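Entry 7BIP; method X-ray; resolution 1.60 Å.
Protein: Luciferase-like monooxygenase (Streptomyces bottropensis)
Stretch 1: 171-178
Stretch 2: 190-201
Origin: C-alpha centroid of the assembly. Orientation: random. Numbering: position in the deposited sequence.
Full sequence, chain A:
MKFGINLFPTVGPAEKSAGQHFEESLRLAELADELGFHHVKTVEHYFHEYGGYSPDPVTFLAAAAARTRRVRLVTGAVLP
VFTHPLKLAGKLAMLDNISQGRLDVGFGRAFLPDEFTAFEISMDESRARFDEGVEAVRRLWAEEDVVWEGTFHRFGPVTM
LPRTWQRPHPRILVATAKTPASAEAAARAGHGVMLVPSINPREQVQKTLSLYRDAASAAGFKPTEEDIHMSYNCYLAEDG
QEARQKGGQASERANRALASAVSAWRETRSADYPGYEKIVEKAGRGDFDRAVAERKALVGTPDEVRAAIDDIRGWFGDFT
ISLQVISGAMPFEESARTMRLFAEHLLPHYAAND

Stretch 1 171-178: RILVATAK
Stretch 2 (190-201) GHGVMLVPSINP

Leu173, Ala175 and Met194 form the apolar centre on one face of a two-stranded parallel pairing. Met194 (chi1 m, chi2 t, chi3 94°) reaches both Leu173 and Ala175: its CG is 3.8 Å from Leu173 CB and its CB is 4.0 Å from Ala175 CB. Leu173 (chi1 m, chi2 100°) fills the space beside Gly192, where an ideal CB would clash at 2.8 Å with Leu173 CD2.

Val174 and Val193 point to the other face; near Val193 (chi1 p), Thr176 (chi1 t), whose CB points sideways, brings CG2 to 3.6 Å from Val193 CG2, and the end of the Leu195 side chain (chi1 m, chi2 t), whose CB points away, comes back to put CD2 3.5 Å from Thr176 CG2. At the start of the pairing, Ile172 (chi1 m, chi2 t) sets CG2 over one face of the His191 ring (chi1 m, chi2 -28°), 3.7 Å from the centroid and 13° off the normal, a CH-pi contact. Val174 CG2 (chi1 t) approaches His191 CD2 obliquely at 3.9 Å.

Both backbones are extended, with phi/psi of -121/143 at Leu173 and -120/121 at Met194; the strand axes cross at -36° and come within 4.1 Å. Register pairs Leu173 with Gly192, Val174 with Val193 and Ala175 with Met194 (CA-CA 4.0, 4.8 and 4.2 Å). Hydrogen bonds alternate as parallel strands require: Gly192 N to Ile172 O, 2.8 Å; Val174 N to Gly192 O, 2.9 Å; Met194 N to Val174 O, 3.0 Å; Thr176 N to Met194 O, 2.7 Å. Val193 CA adds a C-H...O contact to Val174 O at 3.3 Å.

Beyond this ladder the two stretches separate: Thr176 O and Val196 N are 4.1 Å apart, and a water bridges them, donating to Thr176 O (2.8 Å) and accepting from Val196 N (2.9 Å). Beside it, the poorly ordered Ala177 places CB 3.5 Å from Val196 CG2 (chi1 t).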

ATOM      1  N   ARG A 171     -11.027  -6.567 -12.732  1.00 16.65           N
ATOM      2  CA  ARG A 171     -11.404  -5.800 -13.914  1.00 17.64           C
ATOM      3  C   ARG A 171     -10.350  -4.738 -14.199  1.00 17.91           C
ATOM      4  O   ARG A 171      -9.862  -4.076 -13.284  1.00 14.45           O
ATOM      5  CB  ARG A 171     -12.764  -5.132 -13.696  1.00 15.67           C
ATOM      6  CG  ARG A 171     -13.380  -4.534 -14.968  1.00 22.68           C
ATOM      7  CD  ARG A 171     -14.648  -3.739 -14.649  1.00 26.57           C
ATOM      8  NE  ARG A 171     -15.647  -4.552 -13.964  1.00 28.53           N
ATOM      9  CZ  ARG A 171     -16.548  -5.307 -14.582  1.00 37.23           C
ATOM     10  NH1 ARG A 171     -16.571  -5.354 -15.909  1.00 38.80           N
ATOM     11  NH2 ARG A 171     -17.422  -6.014 -13.874  1.00 39.59           N
ATOM     12  N   ILE A 172      -9.998  -4.580 -15.475  1.00 14.51           N
ATOM     13  CA  ILE A 172      -9.049  -3.559 -15.911  1.00 13.37           C
ATOM     14  C   ILE A 172      -9.827  -2.469 -16.638  1.00 13.57           C
ATOM     15  O   ILE A 172     -10.573  -2.757 -17.579  1.00 16.46           O
ATOM     16  CB  ILE A 172      -7.958  -4.152 -16.824  1.00 14.39           C
ATOM     17  CG1 ILE A 172      -7.048  -5.111 -16.048  1.00 14.77           C
ATOM     18  CG2 ILE A 172      -7.103  -3.041 -17.458  1.00 14.59           C
ATOM     19  CD1 ILE A 172      -6.047  -5.850 -16.957  1.00 17.45           C
ATOM     20  N   LEU A 173      -9.662  -1.222 -16.199  1.00 12.96           N
ATOM     21  CA  LEU A 173     -10.237  -0.079 -16.895  1.00 13.94           C
ATOM     22  C   LEU A 173      -9.122   0.872 -17.300  1.00 13.28           C
ATOM     23  O   LEU A 173      -8.153   1.055 -16.559  1.00 14.57           O
ATOM     24  CB  LEU A 173     -11.262   0.657 -16.021  1.00 15.92           C
ATOM     25  CG  LEU A 173     -12.355  -0.266 -15.491  1.00 18.85           C
ATOM     26  CD1 LEU A 173     -12.034  -0.635 -14.054  1.00 19.35           C
ATOM     27  CD2 LEU A 173     -13.723   0.398 -15.607  1.00 18.35           C
ATOM     28  N   VAL A 174      -9.261   1.482 -18.472  1.00 16.04           N
ATOM     29  CA  VAL A 174      -8.254   2.392 -19.006  1.00 14.11           C
ATOM     30  C   VAL A 174      -8.856   3.787 -19.046  1.00 16.32           C
ATOM     31  O   VAL A 174      -9.910   4.000 -19.658  1.00 18.40           O
ATOM     32  CB  VAL A 174      -7.774   1.949 -20.396  1.00 18.60           C
ATOM     33  CG1 VAL A 174      -6.918   3.032 -21.026  1.00 28.61           C
ATOM     34  CG2 VAL A 174      -6.994   0.645 -20.267  1.00 23.86           C
ATOM     35  N   ALA A 175      -8.196   4.731 -18.387  1.00 20.05           N
ATOM     36  CA  ALA A 175      -8.709   6.091 -18.323  1.00 26.37           C
ATOM     37  C   ALA A 175      -8.366   6.824 -19.606  1.00 35.22           C
ATOM     38  O   ALA A 175      -7.224   6.780 -20.072  1.00 33.01           O
ATOM     39  CB  ALA A 175      -8.134   6.836 -17.121  1.00 27.26           C
ATOM     40  N   THR A 176      -9.358   7.484 -20.194  1.00 31.85           N
ATOM     41  CA  THR A 176      -9.084   8.350 -21.331  1.00 46.29           C
ATOM     42  C   THR A 176      -9.870   9.643 -21.170  1.00 54.39           C
ATOM     43  O   THR A 176     -11.102   9.631 -21.061  1.00 55.33           O
ATOM     44  CB  THR A 176      -9.383   7.651 -22.669  1.00 48.60           C
ATOM     45  OG1 THR A 176      -9.010   8.513 -23.754  1.00 53.29           O
ATOM     46  CG2 THR A 176     -10.844   7.227 -22.804  1.00 49.70           C
ATOM     47  N   ALA A 177      -9.126  10.744 -21.052  1.00 59.23           N
ATOM     48  CA  ALA A 177      -9.622  12.089 -21.292  1.00 64.72           C
ATOM     49  C   ALA A 177      -9.131  12.640 -22.615  1.00 72.56           C
ATOM     50  O   ALA A 177      -9.515  13.751 -22.994  1.00 73.10           O
ATOM     51  CB  ALA A 177      -9.171  13.033 -20.173  1.00 63.44           C
ATOM     52  N   LYS A 178      -8.310  11.871 -23.323  1.00 78.81           N
ATOM     53  CA  LYS A 178      -7.355  12.383 -24.296  1.00 83.58           C
ATOM     54  C   LYS A 178      -7.893  12.309 -25.714  1.00 86.67           C
ATOM     55  O   LYS A 178      -8.077  13.326 -26.388  1.00 86.65           O
ATOM     56  CB  LYS A 178      -6.059  11.538 -24.238  1.00 85.29           C
ATOM     57  CG  LYS A 178      -5.475  11.275 -22.860  1.00 84.42           C
ATOM     58  CD  LYS A 178      -5.747   9.850 -22.397  1.00 84.43           C
ATOM     59  CE  LYS A 178      -5.350   9.736 -20.947  1.00 85.75           C
ATOM     60  NZ  LYS A 178      -5.620  11.055 -20.332  1.00 84.73           N
ATOM     61  N   GLY A 190     -10.520  -5.755 -24.538  1.00 26.83           N
ATOM     62  CA  GLY A 190     -11.475  -6.218 -23.551  1.00 22.86           C
ATOM     63  C   GLY A 190     -11.497  -5.417 -22.272  1.00 21.95           C
ATOM     64  O   GLY A 190     -12.071  -5.880 -21.276  1.00 23.49           O
ATOM     65  N   HIS A 191     -10.895  -4.234 -22.263  1.00 20.88           N
ATOM     66  CA  HIS A 191     -10.817  -3.442 -21.043  1.00 17.36           C
ATOM     67  C   HIS A 191     -12.042  -2.547 -20.895  1.00 20.59           C
ATOM     68  O   HIS A 191     -12.735  -2.220 -21.863  1.00 20.12           O
ATOM     69  CB  HIS A 191      -9.556  -2.574 -21.030  1.00 15.99           C
ATOM     70  CG  HIS A 191      -8.280  -3.353 -21.079  1.00 19.15           C
ATOM     71  ND1 HIS A 191      -8.168  -4.632 -20.578  1.00 20.51           N
ATOM     72  CD2 HIS A 191      -7.056  -3.025 -21.558  1.00 20.45           C
ATOM     73  CE1 HIS A 191      -6.928  -5.060 -20.746  1.00 23.79           C
ATOM     74  NE2 HIS A 191      -6.233  -4.101 -21.332  1.00 19.20           N
ATOM     75  N   GLY A 192     -12.292  -2.137 -19.658  1.00 16.85           N
ATOM     76  CA  GLY A 192     -13.226  -1.065 -19.398  1.00 17.64           C
ATOM     77  C   GLY A 192     -12.604   0.280 -19.712  1.00 19.32           C
ATOM     78  O   GLY A 192     -11.449   0.390 -20.116  1.00 17.16           O
ATOM     79  N   VAL A 193     -13.386   1.334 -19.514  1.00 16.55           N
ATOM     80  CA  VAL A 193     -12.936   2.677 -19.858  1.00 15.48           C
ATOM     81  C   VAL A 193     -13.384   3.662 -18.780  1.00 17.55           C
ATOM     82  O   VAL A 193     -14.425   3.488 -18.138  1.00 18.85           O
ATOM     83  CB  VAL A 193     -13.437   3.067 -21.279  1.00 24.72           C
ATOM     84  CG1 VAL A 193     -14.935   3.383 -21.295  1.00 21.22           C
ATOM     85  CG2 VAL A 193     -12.622   4.199 -21.853  1.00 35.98           C
ATOM     86  N   MET A 194     -12.556   4.679 -18.542  1.00 16.33           N
ATOM     87  CA  MET A 194     -12.895   5.769 -17.633  1.00 15.77           C
ATOM     88  C   MET A 194     -12.859   7.066 -18.428  1.00 20.37           C
ATOM     89  O   MET A 194     -11.829   7.406 -19.012  1.00 18.69           O
ATOM     90  CB  MET A 194     -11.937   5.816 -16.436  1.00 17.45           C
ATOM     91  CG  MET A 194     -11.564   4.427 -15.906  1.00 19.64           C
ATOM     92  SD  MET A 194     -10.434   4.490 -14.499  0.78 19.57           S
ATOM     93  CE  MET A 194     -11.632   4.438 -13.175  1.00 18.73           C
ATOM     94  N   LEU A 195     -13.989   7.769 -18.473  1.00 19.64           N
ATOM     95  CA  LEU A 195     -14.126   8.989 -19.252  1.00 18.50           C
ATOM     96  C   LEU A 195     -14.230  10.194 -18.324  1.00 16.64           C
ATOM     97  O   LEU A 195     -14.456  10.062 -17.118  1.00 20.11           O
ATOM     98  CB  LEU A 195     -15.353   8.914 -20.175  1.00 17.27           C
ATOM     99  CG  LEU A 195     -15.455   7.691 -21.094  1.00 19.07           C
ATOM    100  CD1 LEU A 195     -16.590   7.872 -22.101  1.00 24.27           C
ATOM    101  CD2 LEU A 195     -14.149   7.453 -21.817  1.00 25.94           C
ATOM    102  N   VAL A 196     -14.077  11.381 -18.910  1.00 17.31           N
ATOM    103  CA  VAL A 196     -13.997  12.617 -18.127  1.00 23.06           C
ATOM    104  C   VAL A 196     -15.032  13.614 -18.631  1.00 20.76           C
ATOM    105  O   VAL A 196     -14.706  14.534 -19.399  1.00 22.23           O
ATOM    106  CB  VAL A 196     -12.577  13.202 -18.166  1.00 23.06           C
ATOM    107  CG1 VAL A 196     -12.458  14.391 -17.213  1.00 24.13           C
ATOM    108  CG2 VAL A 196     -11.568  12.118 -17.787  1.00 24.41           C
ATOM    109  N   PRO A 197     -16.295  13.471 -18.225  1.00 19.47           N
ATOM    110  CA  PRO A 197     -17.341  14.353 -18.768  1.00 20.73           C
ATOM    111  C   PRO A 197     -17.228  15.781 -18.288  1.00 26.27           C
ATOM    112  O   PRO A 197     -17.772  16.680 -18.940  1.00 32.66           O
ATOM    113  CB  PRO A 197     -18.636  13.706 -18.262  1.00 20.13           C
ATOM    114  CG  PRO A 197     -18.217  12.991 -17.017  1.00 20.19           C
ATOM    115  CD  PRO A 197     -16.849  12.448 -17.328  1.00 21.02           C
ATOM    116  N   SER A 198     -16.539  16.022 -17.177  1.00 25.69           N
ATOM    117  CA  SER A 198     -16.501  17.356 -16.597  1.00 31.84           C
ATOM    118  C   SER A 198     -15.636  18.323 -17.394  1.00 37.42           C
ATOM    119  O   SER A 198     -15.709  19.532 -17.150  1.00 34.86           O
ATOM    120  CB  SER A 198     -16.012  17.274 -15.152  1.00 25.99           C
ATOM    121  OG  SER A 198     -14.665  16.848 -15.094  1.00 31.79           O
ATOM    122  N   ILE A 199     -14.841  17.834 -18.344  1.00 35.21           N
ATOM    123  CA  ILE A 199     -14.010  18.707 -19.168  1.00 39.25           C
ATOM    124  C   ILE A 199     -14.410  18.584 -20.632  1.00 44.47           C
ATOM    125  O   ILE A 199     -14.155  19.491 -21.431  1.00 53.90           O
ATOM    126  CB  ILE A 199     -12.514  18.391 -18.981  1.00 42.03           C
ATOM    127  CG1 ILE A 199     -12.174  17.034 -19.598  1.00 48.19           C
ATOM    128  CG2 ILE A 199     -12.143  18.423 -17.507  1.00 41.05           C
ATOM    129  CD1 ILE A 199     -10.701  16.817 -19.838  1.00 53.21           C
ATOM    130  N   ASN A 200     -15.030  17.483 -20.992  1.00 45.61           N
ATOM    131  CA  ASN A 200     -15.317  17.281 -22.402  1.00 46.91           C
ATOM    132  C   ASN A 200     -16.766  17.628 -22.725  1.00 46.14           C
ATOM    133  O   ASN A 200     -17.647  17.499 -21.869  1.00 44.19           O
ATOM    134  CB  ASN A 200     -15.040  15.829 -22.807  1.00 49.87           C
ATOM    135  CG  ASN A 200     -13.558  15.497 -22.815  1.00 49.63           C
ATOM    136  OD1 ASN A 200     -13.144  14.422 -22.379  1.00 49.95           O
ATOM    137  ND2 ASN A 200     -12.749  16.426 -23.315  1.00 48.09           N
ATOM    138  N   PRO A 201     -17.044  18.080 -23.949  1.00 47.31           N
ATOM    139  CA  PRO A 201     -18.434  18.349 -24.334  1.00 44.10           C
ATOM    140  C   PRO A 201     -19.261  17.073 -24.338  1.00 38.76           C
ATOM    141  O   PRO A 201     -18.749  15.976 -24.566  1.00 35.72           O
ATOM    142  CB  PRO A 201     -18.311  18.938 -25.745  1.00 43.53           C
ATOM    143  CG  PRO A 201     -16.889  19.362 -25.876  1.00 45.17           C
ATOM    144  CD  PRO A 201     -16.097  18.423 -25.023  1.00 49.12           C
TER
HETATM  145  O   HOH W   1     -13.266  11.371 -21.694  1.00 30.48           O